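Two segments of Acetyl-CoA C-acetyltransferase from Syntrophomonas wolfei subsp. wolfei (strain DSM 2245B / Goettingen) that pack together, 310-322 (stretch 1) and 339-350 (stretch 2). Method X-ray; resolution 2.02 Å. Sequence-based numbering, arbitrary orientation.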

# COMPACT_ATOMS: atom_id res chain seq x y z
N LYS B 310 33.45 35.64 22.37
CA LYS B 310 33.97 35.82 21.03
C LYS B 310 34.25 34.44 20.43
O LYS B 310 34.49 33.47 21.15
CB LYS B 310 35.25 36.66 21.03
CG LYS B 310 35.08 38.08 21.56
CD LYS B 310 33.88 38.80 20.94
CE LYS B 310 33.92 38.81 19.42
NZ LYS B 310 32.70 39.44 18.84
N TYR B 311 34.21 34.37 19.10
CA TYR B 311 34.42 33.09 18.43
C TYR B 311 35.71 32.43 18.90
O TYR B 311 35.73 31.23 19.22
CB TYR B 311 34.44 33.28 16.92
CG TYR B 311 34.83 32.02 16.17
CD1 TYR B 311 33.93 30.99 16.01
CD2 TYR B 311 36.11 31.87 15.66
CE1 TYR B 311 34.28 29.83 15.34
CE2 TYR B 311 36.47 30.72 14.98
CZ TYR B 311 35.55 29.71 14.83
OH TYR B 311 35.91 28.56 14.16
N GLU B 312 36.80 33.20 18.95
CA GLU B 312 38.10 32.67 19.34
C GLU B 312 38.12 32.17 20.78
O GLU B 312 39.10 31.53 21.17
CB GLU B 312 39.18 33.74 19.15
CG GLU B 312 38.89 35.08 19.82
CD GLU B 312 38.05 36.00 18.96
OE1 GLU B 312 37.50 35.54 17.94
OE2 GLU B 312 37.92 37.20 19.31
N ASP B 313 37.08 32.44 21.57
CA ASP B 313 37.04 31.95 22.95
C ASP B 313 36.71 30.46 23.01
O ASP B 313 37.10 29.78 23.96
CB ASP B 313 36.02 32.74 23.77
CG ASP B 313 36.43 34.19 23.96
OD1 ASP B 313 37.63 34.49 23.88
OD2 ASP B 313 35.53 35.03 24.20
N VAL B 314 35.99 29.95 22.01
CA VAL B 314 35.57 28.55 22.04
C VAL B 314 36.77 27.66 21.76
O VAL B 314 37.50 27.86 20.78
CB VAL B 314 34.45 28.31 21.02
CG1 VAL B 314 33.85 26.92 21.20
CG2 VAL B 314 33.38 29.39 21.15
N ASP B 315 36.98 26.66 22.62
CA ASP B 315 38.14 25.79 22.48
C ASP B 315 37.94 24.74 21.39
O ASP B 315 38.92 24.30 20.79
CB ASP B 315 38.44 25.09 23.81
CG ASP B 315 38.89 26.06 24.89
OD1 ASP B 315 39.47 27.11 24.55
OD2 ASP B 315 38.65 25.77 26.09
N TYR B 316 36.70 24.33 21.13
CA TYR B 316 36.45 23.33 20.10
C TYR B 316 35.02 23.48 19.60
O TYR B 316 34.12 23.80 20.39
CB TYR B 316 36.68 21.91 20.63
CG TYR B 316 36.39 20.83 19.62
CD1 TYR B 316 37.21 20.65 18.51
CD2 TYR B 316 35.30 19.99 19.77
CE1 TYR B 316 36.94 19.67 17.58
CE2 TYR B 316 35.03 19.00 18.84
CZ TYR B 316 35.85 18.84 17.75
OH TYR B 316 35.58 17.86 16.83
N TRP B 317 34.82 23.25 18.31
CA TRP B 317 33.53 23.38 17.66
C TRP B 317 33.14 22.07 17.00
O TRP B 317 33.98 21.38 16.41
CB TRP B 317 33.55 24.48 16.59
CG TRP B 317 33.39 25.87 17.12
CD1 TRP B 317 34.38 26.77 17.36
CD2 TRP B 317 32.16 26.53 17.45
NE1 TRP B 317 33.85 27.95 17.83
CE2 TRP B 317 32.49 27.83 17.89
CE3 TRP B 317 30.82 26.15 17.41
CZ2 TRP B 317 31.52 28.74 18.30
CZ3 TRP B 317 29.86 27.06 17.81
CH2 TRP B 317 30.21 28.34 18.25
N GLU B 318 31.85 21.73 17.09
CA GLU B 318 31.26 20.63 16.32
C GLU B 318 30.21 21.25 15.40
O GLU B 318 29.08 21.50 15.82
CB GLU B 318 30.65 19.57 17.22
CG GLU B 318 31.63 18.51 17.70
CD GLU B 318 31.96 17.49 16.63
OE1 GLU B 318 31.04 16.79 16.16
OE2 GLU B 318 33.15 17.38 16.27
N VAL B 319 30.60 21.52 14.15
CA VAL B 319 29.70 22.07 13.15
C VAL B 319 29.36 20.95 12.17
O VAL B 319 30.22 20.50 11.41
CB VAL B 319 30.32 23.27 12.42
CG1 VAL B 319 29.37 23.80 11.36
CG2 VAL B 319 30.67 24.37 13.42
N ASN B 320 28.11 20.50 12.20
CA ASN B 320 27.69 19.39 11.35
C ASN B 320 27.89 19.75 9.89
O ASN B 320 27.42 20.79 9.41
CB ASN B 320 26.23 19.05 11.62
CG ASN B 320 25.79 17.79 10.89
OD1 ASN B 320 26.41 16.73 11.02
ND2 ASN B 320 24.71 17.90 10.12
N GLU B 321 28.59 18.87 9.16
CA GLU B 321 28.79 19.03 7.73
C GLU B 321 27.69 18.27 7.01
O GLU B 321 27.77 17.04 6.86
CB GLU B 321 30.17 18.53 7.31
CG GLU B 321 31.35 19.16 8.06
CD GLU B 321 32.63 18.37 7.89
OE1 GLU B 321 32.56 17.17 7.52
OE2 GLU B 321 33.72 18.94 8.12
N ALA B 322 26.65 18.98 6.58
CA ALA B 322 25.60 18.34 5.79
C ALA B 322 26.05 18.09 4.36
O ALA B 322 25.82 17.01 3.81
CB ALA B 322 24.33 19.21 5.80
N GLY B 339 32.64 38.49 11.21
CA GLY B 339 34.07 38.72 11.24
C GLY B 339 34.85 37.46 11.53
O GLY B 339 35.99 37.52 12.01
N ILE B 340 34.25 36.31 11.24
CA ILE B 340 34.75 35.02 11.70
C ILE B 340 35.54 34.35 10.57
O ILE B 340 35.05 34.24 9.44
CB ILE B 340 33.60 34.11 12.16
CG1 ILE B 340 32.74 34.77 13.25
CG2 ILE B 340 34.14 32.77 12.65
CD1 ILE B 340 33.45 35.79 14.14
N GLU B 341 36.75 33.91 10.89
CA GLU B 341 37.52 33.00 10.03
C GLU B 341 37.41 31.62 10.67
O GLU B 341 38.07 31.33 11.67
CB GLU B 341 38.97 33.45 9.92
CG GLU B 341 39.22 34.67 9.04
CD GLU B 341 38.69 34.52 7.63
OE1 GLU B 341 37.45 34.44 7.46
OE2 GLU B 341 39.50 34.49 6.68
N LEU B 342 36.56 30.77 10.09
CA LEU B 342 36.30 29.46 10.67
C LEU B 342 37.60 28.74 10.98
O LEU B 342 38.43 28.51 10.09
CB LEU B 342 35.44 28.62 9.73
CG LEU B 342 34.93 27.30 10.32
CD1 LEU B 342 34.10 27.55 11.57
CD2 LEU B 342 34.12 26.50 9.30
N ASP B 343 37.79 28.39 12.25
CA ASP B 343 39.03 27.79 12.73
C ASP B 343 38.95 26.28 12.54
O ASP B 343 38.47 25.55 13.40
CB ASP B 343 39.27 28.16 14.19
CG ASP B 343 40.67 27.80 14.66
OD1 ASP B 343 41.37 27.07 13.94
OD2 ASP B 343 41.07 28.26 15.75
N PHE B 344 39.43 25.82 11.38
CA PHE B 344 39.42 24.39 11.09
C PHE B 344 40.33 23.60 12.03
O PHE B 344 40.15 22.39 12.17
CB PHE B 344 39.83 24.14 9.64
CG PHE B 344 38.73 24.38 8.65
CD1 PHE B 344 37.70 23.47 8.51
CD2 PHE B 344 38.73 25.51 7.86
CE1 PHE B 344 36.68 23.68 7.60
CE2 PHE B 344 37.72 25.73 6.94
CZ PHE B 344 36.69 24.82 6.81
N SER B 345 41.30 24.27 12.67
CA SER B 345 42.17 23.60 13.63
C SER B 345 41.48 23.32 14.96
O SER B 345 42.03 22.59 15.78
CB SER B 345 43.42 24.45 13.88
OG SER B 345 43.20 25.42 14.89
N LYS B 346 40.29 23.89 15.18
CA LYS B 346 39.52 23.67 16.40
C LYS B 346 38.07 23.36 16.05
O LYS B 346 37.14 23.75 16.76
CB LYS B 346 39.60 24.88 17.32
CG LYS B 346 41.03 25.26 17.71
CD LYS B 346 41.07 25.99 19.04
CE LYS B 346 40.26 27.28 19.01
NZ LYS B 346 40.96 28.40 19.70
N THR B 347 37.85 22.64 14.95
CA THR B 347 36.51 22.34 14.48
C THR B 347 36.52 20.99 13.78
O THR B 347 37.38 20.74 12.92
CB THR B 347 35.99 23.42 13.52
OG1 THR B 347 35.95 24.68 14.20
CG2 THR B 347 34.60 23.08 13.01
N ASN B 348 35.56 20.14 14.12
CA ASN B 348 35.39 18.84 13.48
C ASN B 348 36.73 18.12 13.31
O ASN B 348 37.23 17.96 12.21
CB ASN B 348 34.71 19.01 12.11
CG ASN B 348 33.35 19.65 12.22
OD1 ASN B 348 32.67 19.53 13.23
ND2 ASN B 348 32.94 20.35 11.16
N HIS B 349 37.31 17.69 14.44
CA HIS B 349 38.62 17.06 14.40
C HIS B 349 38.55 15.64 13.85
O HIS B 349 39.50 15.16 13.22
CB HIS B 349 39.24 17.03 15.79
CG HIS B 349 39.85 18.33 16.22
ND1 HIS B 349 40.08 18.64 17.54
CD2 HIS B 349 40.27 19.40 15.50
CE1 HIS B 349 40.62 19.84 17.62
NE2 HIS B 349 40.74 20.32 16.40
N ASN B 350 37.43 14.95 14.07
CA ASN B 350 37.32 13.52 13.82
C ASN B 350 36.22 13.22 12.81
O ASN B 350 35.52 12.21 12.90
CB ASN B 350 37.06 12.78 15.13
CG ASN B 350 38.12 13.07 16.18
OD1 ASN B 350 39.32 13.00 15.91
ND2 ASN B 350 37.67 13.41 17.39

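A polar group taken out of water must find a partner within the protein, and the contact between residues 310-322 and 339-350 of this acetyltransferase illustrates how that account is settled when one of the two segments has no regular secondary structure. The strand that includes Tyr316 to Val319 meets its neighbour through a single beta bridge, Trp317 with Thr347. Trp317 N donates to Lys346 O at 2.8 Å, and Trp317 O accepts from Asn348 N at 3.0 Å, so both backbone groups of the tryptophan are satisfied. The same two carbonyls also receive CA-H...O contacts, from Tyr316 CA to Lys346 O (3.4 Å) and from Thr347 CA to Trp317 O (3.3 Å), as expected where backbones run this close.

Beyond the bridge, a side chain takes over the work of a backbone. With phi and psi of 45° and 70°, Asn348 has a conformation unlike that of an extended strand, and its amide group meets the backbone of Val319 instead. Val319 N donates to Asn348 OD1 at 3.0 Å, while Asn348 ND2 donates to Val319 O at 2.7 Å. The amide, carrying a donor and an acceptor side by side, thus pairs with both polar groups of one residue. Asn348 ND2 adds a weak hydrogen bond to Glu321 OE2 at 3.4 Å; Glu321 OE1 is bonded elsewhere in the structure.

Two tyrosine hydroxyls settle further backbone donors. Tyr316 OH accepts from His349 N at 3.0 Å and donates to Glu318 OE2 at 2.5 Å, linking the second segment to a buried carboxylate through one oxygen. The rings of Tyr316 and His349 lie obliquely, their planes at 42°, with Tyr316 CE1 over a face of the imidazole. That imidazole is itself held in place: His349 NE2 donates to Ser345 O at 2.7 Å.

Tyr311, in a short 3-10 segment, reaches across so that its OH accepts from Asp343 N at 2.7 Å, with a nearly linear N-H...O angle of 170°. Ile340 CG2 sits over one face of this ring, 3.6 Å from the ring centroid and almost on its normal, a CH-pi contact that leaves the hydroxyl free to bond at the ring edge. Asp343 O, in turn, accepts from Lys346 N (3.0 Å) and from Thr347 OG1 (2.8 Å), bracing the turn that leads into the bridge. The aliphatic part of Lys346 packs along the first backbone, with its CD 3.2 Å from Asp315 O.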